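Side-chain contacts in pseudoperoxidase (Leishmania major, PDB 5VIA), which binds a heme b whose iron is held on both sides by protein ligands, and belongs to the heme peroxidase family: residues A[14-19]-A[109-114]; A[56-61]-A[133-138]; A[164-169]-A[206-211]; A[186-191]-A[254-259]. All coordinates share one frame; numbering follows the deposited sequence.

Interaction 1. Residues A[14-19]-A[109-114]; sequences YAREDV and DQWRWG
R16 reaches across to the carbonyl of D109 and on the way brushes the indole of W111 with CB and CD. Its CG sits between the backbone N and the carbonyl carbon (chi1 60°), and from there the chain runs extended to NE, which carries the guanidinium over to the 109-114 segment. There NH1 and NH2 converge on a single acceptor, D109 O, in two weak, bent hydrogen bonds: NH1 to O is 3.1 Å and NH2 to O is 3.3 Å. W111 O lies at the edge of the guanidinium, in its plane, 3.4 Å from NH1, while CA of D109 sits over one face. The carboxylate of D109 adds a looser attraction, its OD1 4.0 Å from R16 NH2, longer than a salt bridge.

The indole of W111 is turned 68° against the guanidinium, and the two side chains run past each other in opposite directions. CB of R16 meets CE3 of W111 at 4.0 Å, with CD close to the same atom. The buried ring points its NE1 the other way, to S90 OG.

R16 stands in the first turn of helix 16-29, just after the N-cap A15, and Y288 adds a cation-pi contact to it. Helix 85-99 packs against both V19 and W111, and strand 112-113 pairs antiparallel with 286-287, so the contact joins a helix start to the exit from helix 105-109.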
# COMPACT_ATOMS: atom_id res chain seq x y z
N TYR A 14 1.57 -25.26 6.12
CA TYR A 14 2.47 -24.96 5.01
C TYR A 14 3.67 -24.13 5.44
O TYR A 14 3.66 -23.50 6.50
CB TYR A 14 1.71 -24.19 3.93
CG TYR A 14 0.39 -24.81 3.58
CD1 TYR A 14 0.32 -26.04 2.94
CD2 TYR A 14 -0.81 -24.17 3.90
CE1 TYR A 14 -0.88 -26.62 2.62
CE2 TYR A 14 -2.02 -24.74 3.58
CZ TYR A 14 -2.05 -25.96 2.94
OH TYR A 14 -3.26 -26.55 2.62
N ALA A 15 4.69 -24.12 4.59
CA ALA A 15 5.82 -23.21 4.75
C ALA A 15 5.46 -21.87 4.13
O ALA A 15 4.95 -21.81 3.01
CB ALA A 15 7.05 -23.78 4.08
N ARG A 16 5.73 -20.79 4.86
CA ARG A 16 5.39 -19.44 4.41
C ARG A 16 6.11 -19.05 3.12
O ARG A 16 5.61 -18.21 2.36
CB ARG A 16 5.67 -18.42 5.52
CG ARG A 16 7.13 -18.37 5.96
CD ARG A 16 7.33 -17.51 7.20
NE ARG A 16 8.69 -17.68 7.73
CZ ARG A 16 9.11 -17.20 8.90
NH1 ARG A 16 8.27 -16.53 9.68
NH2 ARG A 16 10.36 -17.41 9.29
N GLU A 17 7.27 -19.64 2.86
CA GLU A 17 8.04 -19.33 1.66
C GLU A 17 7.44 -19.96 0.41
O GLU A 17 7.62 -19.46 -0.70
CB GLU A 17 9.50 -19.77 1.79
CG GLU A 17 10.06 -19.71 3.20
CD GLU A 17 9.75 -20.96 3.99
OE1 GLU A 17 9.78 -22.06 3.41
OE2 GLU A 17 9.46 -20.83 5.20
N ASP A 18 6.74 -21.08 0.60
CA ASP A 18 6.04 -21.74 -0.51
C ASP A 18 4.92 -20.86 -1.03
O ASP A 18 4.74 -20.72 -2.24
CB ASP A 18 5.48 -23.10 -0.07
CG ASP A 18 6.54 -24.16 0.08
OD1 ASP A 18 7.68 -23.93 -0.39
OD2 ASP A 18 6.24 -25.24 0.65
N VAL A 19 4.17 -20.25 -0.11
CA VAL A 19 3.07 -19.37 -0.49
C VAL A 19 3.65 -18.15 -1.20
O VAL A 19 3.17 -17.75 -2.26
CB VAL A 19 2.23 -18.93 0.73
CG1 VAL A 19 1.02 -18.12 0.28
CG2 VAL A 19 1.79 -20.14 1.54
N ASP A 109 10.64 -13.06 7.83
CA ASP A 109 11.22 -13.78 8.96
C ASP A 109 10.40 -13.65 10.24
O ASP A 109 10.34 -14.59 11.04
CB ASP A 109 12.66 -13.32 9.21
CG ASP A 109 13.32 -14.05 10.36
OD1 ASP A 109 13.65 -15.24 10.21
OD2 ASP A 109 13.50 -13.42 11.43
N GLN A 110 9.76 -12.50 10.43
CA GLN A 110 8.98 -12.24 11.64
C GLN A 110 7.48 -12.44 11.42
O GLN A 110 6.69 -12.19 12.33
CB GLN A 110 9.21 -10.81 12.12
CG GLN A 110 10.56 -10.56 12.77
CD GLN A 110 10.77 -9.09 13.11
OE1 GLN A 110 9.83 -8.28 13.06
NE2 GLN A 110 12.00 -8.73 13.46
N TRP A 111 7.11 -12.88 10.22
CA TRP A 111 5.70 -13.09 9.88
C TRP A 111 5.03 -14.03 10.87
O TRP A 111 5.58 -15.08 11.24
CB TRP A 111 5.56 -13.65 8.46
CG TRP A 111 4.14 -13.76 8.00
CD1 TRP A 111 3.34 -12.73 7.57
CD2 TRP A 111 3.34 -14.95 7.92
NE1 TRP A 111 2.09 -13.22 7.22
CE2 TRP A 111 2.07 -14.58 7.43
CE3 TRP A 111 3.58 -16.29 8.22
CZ2 TRP A 111 1.05 -15.50 7.23
CZ3 TRP A 111 2.57 -17.21 8.01
CH2 TRP A 111 1.32 -16.81 7.53
N ARG A 112 3.85 -13.64 11.34
CA ARG A 112 3.05 -14.47 12.22
C ARG A 112 1.80 -14.95 11.51
O ARG A 112 1.36 -14.35 10.52
CB ARG A 112 2.69 -13.71 13.49
CG ARG A 112 3.87 -13.50 14.43
CD ARG A 112 3.50 -12.55 15.55
NE ARG A 112 4.61 -12.39 16.49
CZ ARG A 112 4.55 -11.64 17.58
NH1 ARG A 112 3.45 -10.97 17.88
NH2 ARG A 112 5.61 -11.55 18.38
N TRP A 113 1.21 -16.02 12.03
CA TRP A 113 0.08 -16.65 11.37
C TRP A 113 -1.13 -16.73 12.29
O TRP A 113 -1.05 -16.40 13.47
CB TRP A 113 0.47 -18.04 10.84
CG TRP A 113 0.80 -19.06 11.89
CD1 TRP A 113 1.97 -19.16 12.61
CD2 TRP A 113 -0.02 -20.16 12.31
NE1 TRP A 113 1.91 -20.23 13.46
CE2 TRP A 113 0.70 -20.87 13.30
CE3 TRP A 113 -1.29 -20.62 11.95
CZ2 TRP A 113 0.19 -22.00 13.93
CZ3 TRP A 113 -1.80 -21.75 12.58
CH2 TRP A 113 -1.06 -22.43 13.56
N GLY A 114 -2.26 -17.15 11.74
CA GLY A 114 -3.47 -17.32 12.54
C GLY A 114 -4.45 -16.17 12.40
O GLY A 114 -5.36 -16.05 13.22

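Interaction 2. Residues A[56-61]-A[133-138]; sequences VDESCA and NVFSIP. With HEM (protoporphyrin IX containing Fe), chain B.
E58 meets the backbone of V134 and F135 through one carboxylate oxygen, and this is the direct polar link between the segments. F135 N donates to E58 OE2 at 2.8 Å with a nearly straight N-H...O angle of 165°, arriving on the anti side of the carboxylate and 18° out of its plane. With CG anti to the backbone N (chi1 -174°) and the chain extended beyond it, the carboxylate is carried out to that amide. The F135 ring turns its edge, at CD2, to the same OE2. R124 forms a salt bridge with this oxygen too, so two donors hold it in its buried place and probably stabilise its negative charge. A second link is water-mediated: one water donates to E58 O at 3.0 Å and to F135 O at 2.7 Å.

Apolar contacts are modest: CB of V134 lies 4.0 Å from CB of E58.

Metal and heme contacts come mainly from the 56-61 loop. C60 SG is 2.5 Å from the heme iron, with H159 as the other protein ligand. S59 OG accepts from A61 N in an ST turn that spans the cysteine. Around the porphyrin, V56 CB packs on methyl CMA at 3.7 Å, while I137 CG1, from the other segment, lies at the same distance from CAB of a vinyl group.

The arrangement is a six-coordinate heme site: peroxidases of this family commonly carry a proximal histidine and keep the opposite side for peroxide, whereas here a cysteine fills it.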
# COMPACT_ATOMS: atom_id res chain seq x y z
N VAL A 56 -9.74 8.42 -3.74
CA VAL A 56 -8.29 8.52 -3.57
C VAL A 56 -7.84 9.88 -3.07
O VAL A 56 -6.67 10.06 -2.68
CB VAL A 56 -7.50 8.15 -4.87
CG1 VAL A 56 -7.82 6.72 -5.30
CG2 VAL A 56 -7.80 9.14 -6.00
N ASP A 57 -8.75 10.85 -3.06
CA ASP A 57 -8.48 12.11 -2.38
C ASP A 57 -8.14 11.85 -0.91
O ASP A 57 -7.40 12.62 -0.29
CB ASP A 57 -9.67 13.06 -2.50
CG ASP A 57 -9.63 13.89 -3.78
OD1 ASP A 57 -8.54 13.98 -4.38
OD2 ASP A 57 -10.69 14.45 -4.17
N GLU A 58 -8.65 10.74 -0.37
CA GLU A 58 -8.33 10.35 1.01
C GLU A 58 -7.14 9.38 1.08
O GLU A 58 -6.13 9.69 1.71
CB GLU A 58 -9.55 9.73 1.71
CG GLU A 58 -9.32 9.42 3.20
CD GLU A 58 -10.58 8.89 3.87
OE1 GLU A 58 -10.93 7.72 3.61
OE2 GLU A 58 -11.21 9.64 4.65
N SER A 59 -7.27 8.22 0.44
CA SER A 59 -6.19 7.26 0.32
C SER A 59 -6.57 6.24 -0.72
O SER A 59 -7.68 6.28 -1.25
CB SER A 59 -5.95 6.53 1.65
OG SER A 59 -6.93 5.53 1.84
N CYS A 60 -5.67 5.31 -1.02
CA CYS A 60 -5.99 4.27 -1.99
C CYS A 60 -6.65 3.05 -1.35
O CYS A 60 -6.73 1.99 -1.97
CB CYS A 60 -4.75 3.84 -2.78
SG CYS A 60 -3.48 3.10 -1.73
N ALA A 61 -7.17 3.22 -0.14
CA ALA A 61 -7.91 2.14 0.51
C ALA A 61 -9.30 1.98 -0.08
O ALA A 61 -10.27 1.74 0.64
CB ALA A 61 -8.02 2.41 2.04
N ASN A 133 -14.96 15.34 5.36
CA ASN A 133 -15.33 14.07 4.74
C ASN A 133 -14.15 13.11 4.61
O ASN A 133 -14.33 11.89 4.58
CB ASN A 133 -15.94 14.33 3.35
CG ASN A 133 -15.48 15.65 2.75
OD1 ASN A 133 -14.55 16.28 3.25
ND2 ASN A 133 -16.13 16.06 1.67
N VAL A 134 -12.95 13.67 4.53
CA VAL A 134 -11.75 12.86 4.42
C VAL A 134 -10.88 12.99 5.68
O VAL A 134 -10.79 14.05 6.28
CB VAL A 134 -10.93 13.24 3.17
CG1 VAL A 134 -11.83 13.16 1.93
CG2 VAL A 134 -10.36 14.63 3.29
N PHE A 135 -10.28 11.88 6.08
CA PHE A 135 -9.36 11.89 7.21
C PHE A 135 -7.96 12.26 6.73
O PHE A 135 -7.61 11.96 5.59
CB PHE A 135 -9.33 10.52 7.87
CG PHE A 135 -10.55 10.22 8.70
CD1 PHE A 135 -10.65 10.70 10.00
CD2 PHE A 135 -11.59 9.45 8.18
CE1 PHE A 135 -11.76 10.42 10.77
CE2 PHE A 135 -12.70 9.17 8.95
CZ PHE A 135 -12.79 9.64 10.25
N SER A 136 -7.17 12.90 7.59
CA SER A 136 -5.79 13.23 7.23
C SER A 136 -4.96 11.96 7.10
O SER A 136 -5.32 10.90 7.63
CB SER A 136 -5.17 14.16 8.27
OG SER A 136 -4.89 13.42 9.46
N ILE A 137 -3.85 12.07 6.39
CA ILE A 137 -2.93 10.95 6.22
C ILE A 137 -2.34 10.40 7.55
O ILE A 137 -2.36 9.20 7.77
CB ILE A 137 -1.85 11.26 5.17
CG1 ILE A 137 -2.49 11.35 3.77
CG2 ILE A 137 -0.75 10.21 5.17
CD1 ILE A 137 -1.52 11.68 2.63
N PRO A 138 -1.84 11.29 8.44
CA PRO A 138 -1.35 10.78 9.73
C PRO A 138 -2.42 10.05 10.54
O PRO A 138 -2.12 9.02 11.16
CB PRO A 138 -0.91 12.05 10.46
CG PRO A 138 -0.47 12.97 9.36
CD PRO A 138 -1.46 12.70 8.24
CHA HEM B . -1.57 3.55 -5.35
CHB HEM B . -2.83 7.50 -2.79
CHC HEM B . -1.47 5.12 1.22
CHD HEM B . 0.45 1.51 -1.42
C1A HEM B . -2.09 4.76 -4.98
C2A HEM B . -2.81 5.65 -5.87
C3A HEM B . -3.16 6.73 -5.18
C4A HEM B . -2.67 6.58 -3.81
CMA HEM B . -3.95 7.94 -5.72
CAA HEM B . -3.15 5.35 -7.34
CBA HEM B . -4.31 4.35 -7.25
CGA HEM B . -4.81 3.90 -8.61
O1A HEM B . -5.30 4.76 -9.38
O2A HEM B . -4.76 2.67 -8.90
C1B HEM B . -2.60 7.21 -1.46
C2B HEM B . -2.84 8.08 -0.32
C3B HEM B . -2.49 7.43 0.80
C4B HEM B . -1.97 6.12 0.41
CMB HEM B . -3.43 9.49 -0.42
CAB HEM B . -2.61 8.05 2.21
CBB HEM B . -2.78 7.30 3.31
C1C HEM B . -0.83 3.95 0.87
C2C HEM B . -0.21 2.98 1.79
C3C HEM B . 0.32 1.98 1.04
C4C HEM B . 0.06 2.29 -0.36
CMC HEM B . -0.21 3.13 3.34
CAC HEM B . 1.06 0.67 1.41
CBC HEM B . 1.20 0.23 2.66
C1D HEM B . 0.11 1.72 -2.74
C2D HEM B . 0.51 0.89 -3.85
C3D HEM B . -0.12 1.53 -5.08
C4D HEM B . -0.84 2.68 -4.58
CMD HEM B . 1.39 -0.38 -3.81
CAD HEM B . -0.02 1.02 -6.55
CBD HEM B . -1.19 0.03 -6.70
CGD HEM B . -1.26 -0.53 -8.10
O1D HEM B . -2.29 -1.20 -8.42
O2D HEM B . -0.31 -0.30 -8.88
NA HEM B . -2.01 5.36 -3.73
NB HEM B . -2.06 6.04 -0.98
NC HEM B . -0.64 3.49 -0.43
ND HEM B . -0.67 2.77 -3.21
FE HEM B . -1.41 4.42 -2.10
O HOH W 1 -5.78 11.94 3.60

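Interaction 3. Residues A[164-169]-A[206-211]; sequences FHENVS and TQYNKE. With HEM (protoporphyrin IX containing Fe), chain B.
Two irregular loops run close together, with the CA atoms of E166 and N209 4.9 Å apart and those of N167 and E211 5.2 Å apart, and a CA-H...O contact from N209 CA to E166 O joins the backbones. No direct hydrogen bond crosses between them.

E166 and Y208 lie side by side and point the same way, the carboxylate plane 22° from that of the ring; CD of E166 touches CB of Y208 at 3.5 Å. A bend at chi2 (148°) helps to set the E166 carboxylate against that carbon. A water bridges the loops, donating to E166 OE2 and hydrogen-bonded to T206 OG1. N167 and E211 are also side by side, but their amide and carboxylate planes are 69° apart, and CB of N167 meets CD of E211 at 3.6 Å. The 206-211 loop is braced from within: T206 N bonds to N209 OD1, and T206 OG1 accepts from Y208 N in an ST turn. N209 ND2 reaches A204 O and G170 O.

The inner side of 164-169 grips a heme propionate. H165 ND1 binds O2A at 2.7 Å in the plane of its ring, while H165 N and S169 OG bind O1A at 2.9 Å and 2.5 Å. F164 lays a ring face over CAA. This is a propionate-binding loop at the heme edge, backed on its outer side by 206-211.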
# COMPACT_ATOMS: atom_id res chain seq x y z
N PHE A 164 -1.39 4.32 -11.70
CA PHE A 164 -2.77 4.78 -11.58
C PHE A 164 -3.70 4.01 -12.51
O PHE A 164 -3.31 3.62 -13.61
CB PHE A 164 -2.82 6.28 -11.88
CG PHE A 164 -2.31 7.13 -10.74
CD1 PHE A 164 -0.98 7.07 -10.35
CD2 PHE A 164 -3.17 7.97 -10.04
CE1 PHE A 164 -0.51 7.84 -9.29
CE2 PHE A 164 -2.71 8.73 -8.97
CZ PHE A 164 -1.37 8.67 -8.60
N HIS A 165 -4.94 3.79 -12.07
CA HIS A 165 -5.92 3.08 -12.89
C HIS A 165 -7.22 3.88 -13.07
O HIS A 165 -7.63 4.64 -12.18
CB HIS A 165 -6.23 1.71 -12.29
CG HIS A 165 -5.02 0.86 -12.08
ND1 HIS A 165 -4.13 1.08 -11.05
CD2 HIS A 165 -4.52 -0.19 -12.78
CE1 HIS A 165 -3.15 0.20 -11.11
NE2 HIS A 165 -3.36 -0.58 -12.16
N GLU A 166 -7.86 3.71 -14.22
CA GLU A 166 -9.05 4.49 -14.56
C GLU A 166 -10.25 4.20 -13.65
O GLU A 166 -11.08 5.08 -13.41
CB GLU A 166 -9.41 4.32 -16.04
CG GLU A 166 -9.20 5.59 -16.89
CD GLU A 166 -8.80 5.30 -18.32
OE1 GLU A 166 -8.61 4.10 -18.64
OE2 GLU A 166 -8.68 6.25 -19.13
N ASN A 167 -10.34 2.98 -13.12
CA ASN A 167 -11.45 2.62 -12.23
C ASN A 167 -11.16 2.83 -10.75
O ASN A 167 -12.00 2.51 -9.89
CB ASN A 167 -11.95 1.19 -12.50
CG ASN A 167 -10.87 0.13 -12.28
OD1 ASN A 167 -9.70 0.45 -12.11
ND2 ASN A 167 -11.27 -1.13 -12.32
N VAL A 168 -9.97 3.37 -10.45
CA VAL A 168 -9.58 3.68 -9.08
C VAL A 168 -9.44 5.20 -8.89
O VAL A 168 -10.25 5.82 -8.21
CB VAL A 168 -8.26 2.98 -8.72
CG1 VAL A 168 -7.84 3.27 -7.27
CG2 VAL A 168 -8.39 1.48 -8.96
N SER A 169 -8.42 5.79 -9.52
CA SER A 169 -8.22 7.23 -9.43
C SER A 169 -8.96 7.99 -10.53
O SER A 169 -9.24 9.18 -10.39
CB SER A 169 -6.74 7.57 -9.50
OG SER A 169 -6.06 6.96 -8.42
N THR A 206 -14.53 10.73 -18.19
CA THR A 206 -14.42 10.07 -19.50
C THR A 206 -15.27 8.81 -19.53
O THR A 206 -15.85 8.41 -18.51
CB THR A 206 -12.97 9.62 -19.84
OG1 THR A 206 -12.63 8.49 -19.03
CG2 THR A 206 -11.97 10.75 -19.60
N GLN A 207 -15.32 8.17 -20.70
CA GLN A 207 -16.05 6.92 -20.86
C GLN A 207 -15.37 5.75 -20.15
O GLN A 207 -15.94 4.67 -20.03
CB GLN A 207 -16.27 6.62 -22.35
CG GLN A 207 -15.31 5.60 -22.97
CD GLN A 207 -15.72 5.18 -24.37
OE1 GLN A 207 -15.71 3.99 -24.71
NE2 GLN A 207 -16.07 6.15 -25.21
N TYR A 208 -14.15 5.97 -19.67
CA TYR A 208 -13.36 4.90 -19.08
C TYR A 208 -13.25 4.98 -17.55
O TYR A 208 -12.80 4.03 -16.92
CB TYR A 208 -11.96 4.85 -19.70
CG TYR A 208 -11.98 4.83 -21.21
CD1 TYR A 208 -12.21 3.64 -21.89
CD2 TYR A 208 -11.78 5.98 -21.94
CE1 TYR A 208 -12.25 3.62 -23.28
CE2 TYR A 208 -11.81 5.97 -23.32
CZ TYR A 208 -12.05 4.78 -23.99
OH TYR A 208 -12.09 4.75 -25.37
N ASN A 209 -13.64 6.11 -16.96
CA ASN A 209 -13.54 6.27 -15.50
C ASN A 209 -14.89 6.35 -14.76
O ASN A 209 -14.98 6.92 -13.67
CB ASN A 209 -12.62 7.45 -15.10
CG ASN A 209 -13.16 8.81 -15.57
OD1 ASN A 209 -14.34 8.95 -15.91
ND2 ASN A 209 -12.29 9.82 -15.57
N LYS A 210 -15.91 5.75 -15.35
CA LYS A 210 -17.27 5.79 -14.79
C LYS A 210 -17.39 5.13 -13.42
O LYS A 210 -18.32 5.44 -12.69
CB LYS A 210 -18.27 5.14 -15.75
CG LYS A 210 -18.44 5.85 -17.07
CD LYS A 210 -19.05 4.93 -18.12
CE LYS A 210 -20.28 5.54 -18.75
NZ LYS A 210 -21.40 5.62 -17.76
N GLU A 211 -16.47 4.23 -13.08
CA GLU A 211 -16.51 3.56 -11.77
C GLU A 211 -16.12 4.51 -10.64
O GLU A 211 -16.37 4.22 -9.46
CB GLU A 211 -15.56 2.36 -11.75
CG GLU A 211 -16.05 1.10 -12.45
CD GLU A 211 -15.27 -0.12 -12.00
OE1 GLU A 211 -14.90 -0.19 -10.80
OE2 GLU A 211 -15.02 -1.01 -12.85
CHA HEM B . -1.57 3.55 -5.35
CHB HEM B . -2.83 7.50 -2.79
CHC HEM B . -1.47 5.12 1.22
CHD HEM B . 0.45 1.51 -1.42
C1A HEM B . -2.09 4.76 -4.98
C2A HEM B . -2.81 5.65 -5.87
C3A HEM B . -3.16 6.73 -5.18
C4A HEM B . -2.67 6.58 -3.81
CMA HEM B . -3.95 7.94 -5.72
CAA HEM B . -3.15 5.35 -7.34
CBA HEM B . -4.31 4.35 -7.25
CGA HEM B . -4.81 3.90 -8.61
O1A HEM B . -5.30 4.76 -9.38
O2A HEM B . -4.76 2.67 -8.90
C1B HEM B . -2.60 7.21 -1.46
C2B HEM B . -2.84 8.08 -0.32
C3B HEM B . -2.49 7.43 0.80
C4B HEM B . -1.97 6.12 0.41
CMB HEM B . -3.43 9.49 -0.42
CAB HEM B . -2.61 8.05 2.21
CBB HEM B . -2.78 7.30 3.31
C1C HEM B . -0.83 3.95 0.87
C2C HEM B . -0.21 2.98 1.79
C3C HEM B . 0.32 1.98 1.04
C4C HEM B . 0.06 2.29 -0.36
CMC HEM B . -0.21 3.13 3.34
CAC HEM B . 1.06 0.67 1.41
CBC HEM B . 1.20 0.23 2.66
C1D HEM B . 0.11 1.72 -2.74
C2D HEM B . 0.51 0.89 -3.85
C3D HEM B . -0.12 1.53 -5.08
C4D HEM B . -0.84 2.68 -4.58
CMD HEM B . 1.39 -0.38 -3.81
CAD HEM B . -0.02 1.02 -6.55
CBD HEM B . -1.19 0.03 -6.70
CGD HEM B . -1.26 -0.53 -8.10
O1D HEM B . -2.29 -1.20 -8.42
O2D HEM B . -0.31 -0.30 -8.88
NA HEM B . -2.01 5.36 -3.73
NB HEM B . -2.06 6.04 -0.98
NC HEM B . -0.64 3.49 -0.43
ND HEM B . -0.67 2.77 -3.21
FE HEM B . -1.41 4.42 -2.10
O HOH W 2 -10.08 8.35 -18.59

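Interaction 4. Residues A[186-191]-A[254-259]; sequences RYYQFL and ELVVRY
Y188 turns one face of its ring to Y259, which meets it in a T-shaped (edge-to-face) pair: the ring centroids are 5.3 Å apart and the planes stand at 63°. The edge of Y259 comes in at CD2, 3.7 Å from Y188 CZ. CB of Y259 makes a CH-pi contact over the same face, 3.7 Å from the ring centroid and 19° off the normal. CD2 of Y187 covers the opposite face of Y188, toward its rim, so the ring is sandwiched.

This is buried helix-to-helix packing between 186-194 and 250-261 in the largely helical peroxidase fold, with the Y188 side chain about 10 Å from the heme. Within 186-191 and 254-259 the CA atoms of Y188 and V256 are nearest, 5.4 Å apart.

There V256 packs against CB of Y188. Its CG1 lies 3.9 Å from Y188 CB, and V256 O is 3.4 Å from that same carbon. Y188 has CG anti to its carbonyl carbon (chi1 -49°), which puts the ring beside its own backbone N and lays its face against Y259. Both phenols end on helix 149-155, Y188 OH bonding to V153 O and Y259 OH to A150 O; W266 meets both rings.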
# COMPACT_ATOMS: atom_id res chain seq x y z
N ARG A 186 13.30 5.92 -3.47
CA ARG A 186 13.31 6.93 -4.52
C ARG A 186 12.13 7.89 -4.37
O ARG A 186 12.21 9.05 -4.74
CB ARG A 186 13.29 6.26 -5.90
CG ARG A 186 13.74 7.20 -7.02
CD ARG A 186 13.98 6.46 -8.35
NE ARG A 186 13.93 7.43 -9.45
CZ ARG A 186 12.80 7.85 -10.01
NH1 ARG A 186 11.64 7.38 -9.58
NH2 ARG A 186 12.83 8.74 -10.99
N TYR A 187 11.03 7.38 -3.81
CA TYR A 187 9.85 8.18 -3.50
C TYR A 187 10.21 9.50 -2.80
O TYR A 187 9.79 10.58 -3.23
CB TYR A 187 8.90 7.34 -2.63
CG TYR A 187 7.75 8.11 -2.00
CD1 TYR A 187 6.61 8.43 -2.73
CD2 TYR A 187 7.81 8.48 -0.67
CE1 TYR A 187 5.55 9.13 -2.14
CE2 TYR A 187 6.76 9.18 -0.07
CZ TYR A 187 5.64 9.50 -0.81
OH TYR A 187 4.61 10.20 -0.20
N TYR A 188 11.00 9.40 -1.74
CA TYR A 188 11.40 10.58 -0.97
C TYR A 188 12.26 11.53 -1.79
O TYR A 188 12.11 12.75 -1.71
CB TYR A 188 12.16 10.14 0.28
CG TYR A 188 11.41 9.06 1.01
CD1 TYR A 188 10.24 9.36 1.69
CD2 TYR A 188 11.84 7.74 0.98
CE1 TYR A 188 9.53 8.38 2.34
CE2 TYR A 188 11.14 6.75 1.63
CZ TYR A 188 9.98 7.07 2.30
OH TYR A 188 9.26 6.10 2.94
N GLN A 189 13.18 10.96 -2.57
CA GLN A 189 14.07 11.76 -3.39
C GLN A 189 13.25 12.49 -4.45
O GLN A 189 13.51 13.65 -4.76
CB GLN A 189 15.13 10.86 -4.05
CG GLN A 189 15.99 10.09 -3.04
CD GLN A 189 16.86 9.02 -3.68
OE1 GLN A 189 16.69 8.68 -4.85
NE2 GLN A 189 17.80 8.48 -2.91
N PHE A 190 12.25 11.79 -4.99
CA PHE A 190 11.40 12.35 -6.04
C PHE A 190 10.57 13.53 -5.53
O PHE A 190 10.55 14.59 -6.17
CB PHE A 190 10.49 11.27 -6.62
CG PHE A 190 9.70 11.72 -7.82
CD1 PHE A 190 10.22 11.58 -9.10
CD2 PHE A 190 8.44 12.29 -7.66
CE1 PHE A 190 9.50 12.00 -10.19
CE2 PHE A 190 7.72 12.71 -8.75
CZ PHE A 190 8.25 12.56 -10.02
N LEU A 191 9.90 13.34 -4.39
CA LEU A 191 9.09 14.40 -3.79
C LEU A 191 9.91 15.67 -3.54
O LEU A 191 9.50 16.76 -3.94
CB LEU A 191 8.45 13.94 -2.47
CG LEU A 191 7.33 12.90 -2.55
CD1 LEU A 191 6.61 12.81 -1.21
CD2 LEU A 191 6.34 13.21 -3.64
N GLU A 254 11.60 16.17 7.81
CA GLU A 254 12.91 15.65 8.24
C GLU A 254 13.01 14.14 8.06
O GLU A 254 14.08 13.62 7.77
CB GLU A 254 13.24 16.07 9.67
CG GLU A 254 14.39 15.26 10.33
CD GLU A 254 15.78 15.42 9.68
OE1 GLU A 254 15.91 15.52 8.43
OE2 GLU A 254 16.78 15.43 10.44
N LEU A 255 11.90 13.43 8.21
CA LEU A 255 11.90 11.99 7.95
C LEU A 255 12.01 11.70 6.44
O LEU A 255 12.71 10.77 6.03
CB LEU A 255 10.65 11.32 8.54
CG LEU A 255 10.64 11.25 10.08
CD1 LEU A 255 9.25 10.99 10.66
CD2 LEU A 255 11.57 10.16 10.52
N VAL A 256 11.35 12.52 5.62
CA VAL A 256 11.45 12.37 4.17
C VAL A 256 12.88 12.66 3.71
O VAL A 256 13.46 11.91 2.93
CB VAL A 256 10.44 13.27 3.44
CG1 VAL A 256 10.78 13.36 1.94
CG2 VAL A 256 9.04 12.74 3.64
N VAL A 257 13.45 13.75 4.21
CA VAL A 257 14.83 14.12 3.91
C VAL A 257 15.81 13.02 4.34
O VAL A 257 16.73 12.66 3.60
CB VAL A 257 15.20 15.45 4.60
CG1 VAL A 257 16.72 15.59 4.75
CG2 VAL A 257 14.64 16.63 3.82
N ARG A 258 15.60 12.50 5.55
CA ARG A 258 16.43 11.45 6.10
C ARG A 258 16.38 10.14 5.29
O ARG A 258 17.42 9.52 5.07
CB ARG A 258 16.01 11.19 7.54
CG ARG A 258 16.79 10.13 8.27
CD ARG A 258 16.73 10.41 9.78
NE ARG A 258 17.78 11.34 10.17
CZ ARG A 258 18.98 10.98 10.62
NH1 ARG A 258 19.27 9.69 10.75
NH2 ARG A 258 19.87 11.90 10.94
N TYR A 259 15.19 9.74 4.86
CA TYR A 259 14.99 8.50 4.11
C TYR A 259 15.54 8.64 2.70
O TYR A 259 15.96 7.66 2.09
CB TYR A 259 13.51 8.11 4.07
CG TYR A 259 12.91 7.63 5.39
CD1 TYR A 259 13.73 7.23 6.45
CD2 TYR A 259 11.54 7.58 5.58
CE1 TYR A 259 13.18 6.78 7.65
CE2 TYR A 259 10.98 7.13 6.78
CZ TYR A 259 11.80 6.74 7.81
OH TYR A 259 11.25 6.30 9.00

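How the interactions relate
Interactions 2 and 3 share the heme: the first supplies C60 to the iron, the second holds a propionate, and their centres lie 18 Å apart. They touch directly where V56 CG1 packs on S169 OG at 3.6 Å, so the start of the cysteine loop meets the propionate loop next to the heme. Interaction 4 stands back from the cofactor, with the side chain of Y188 about 8 Å from that of the axial ligand H159; its nearest atoms are about 7 Å from those of interaction 2. Interaction 1 is remote, its centre 31 Å from that of interaction 2 and 35 Å from that of interaction 3, on the opposite side of the chain's centre from both.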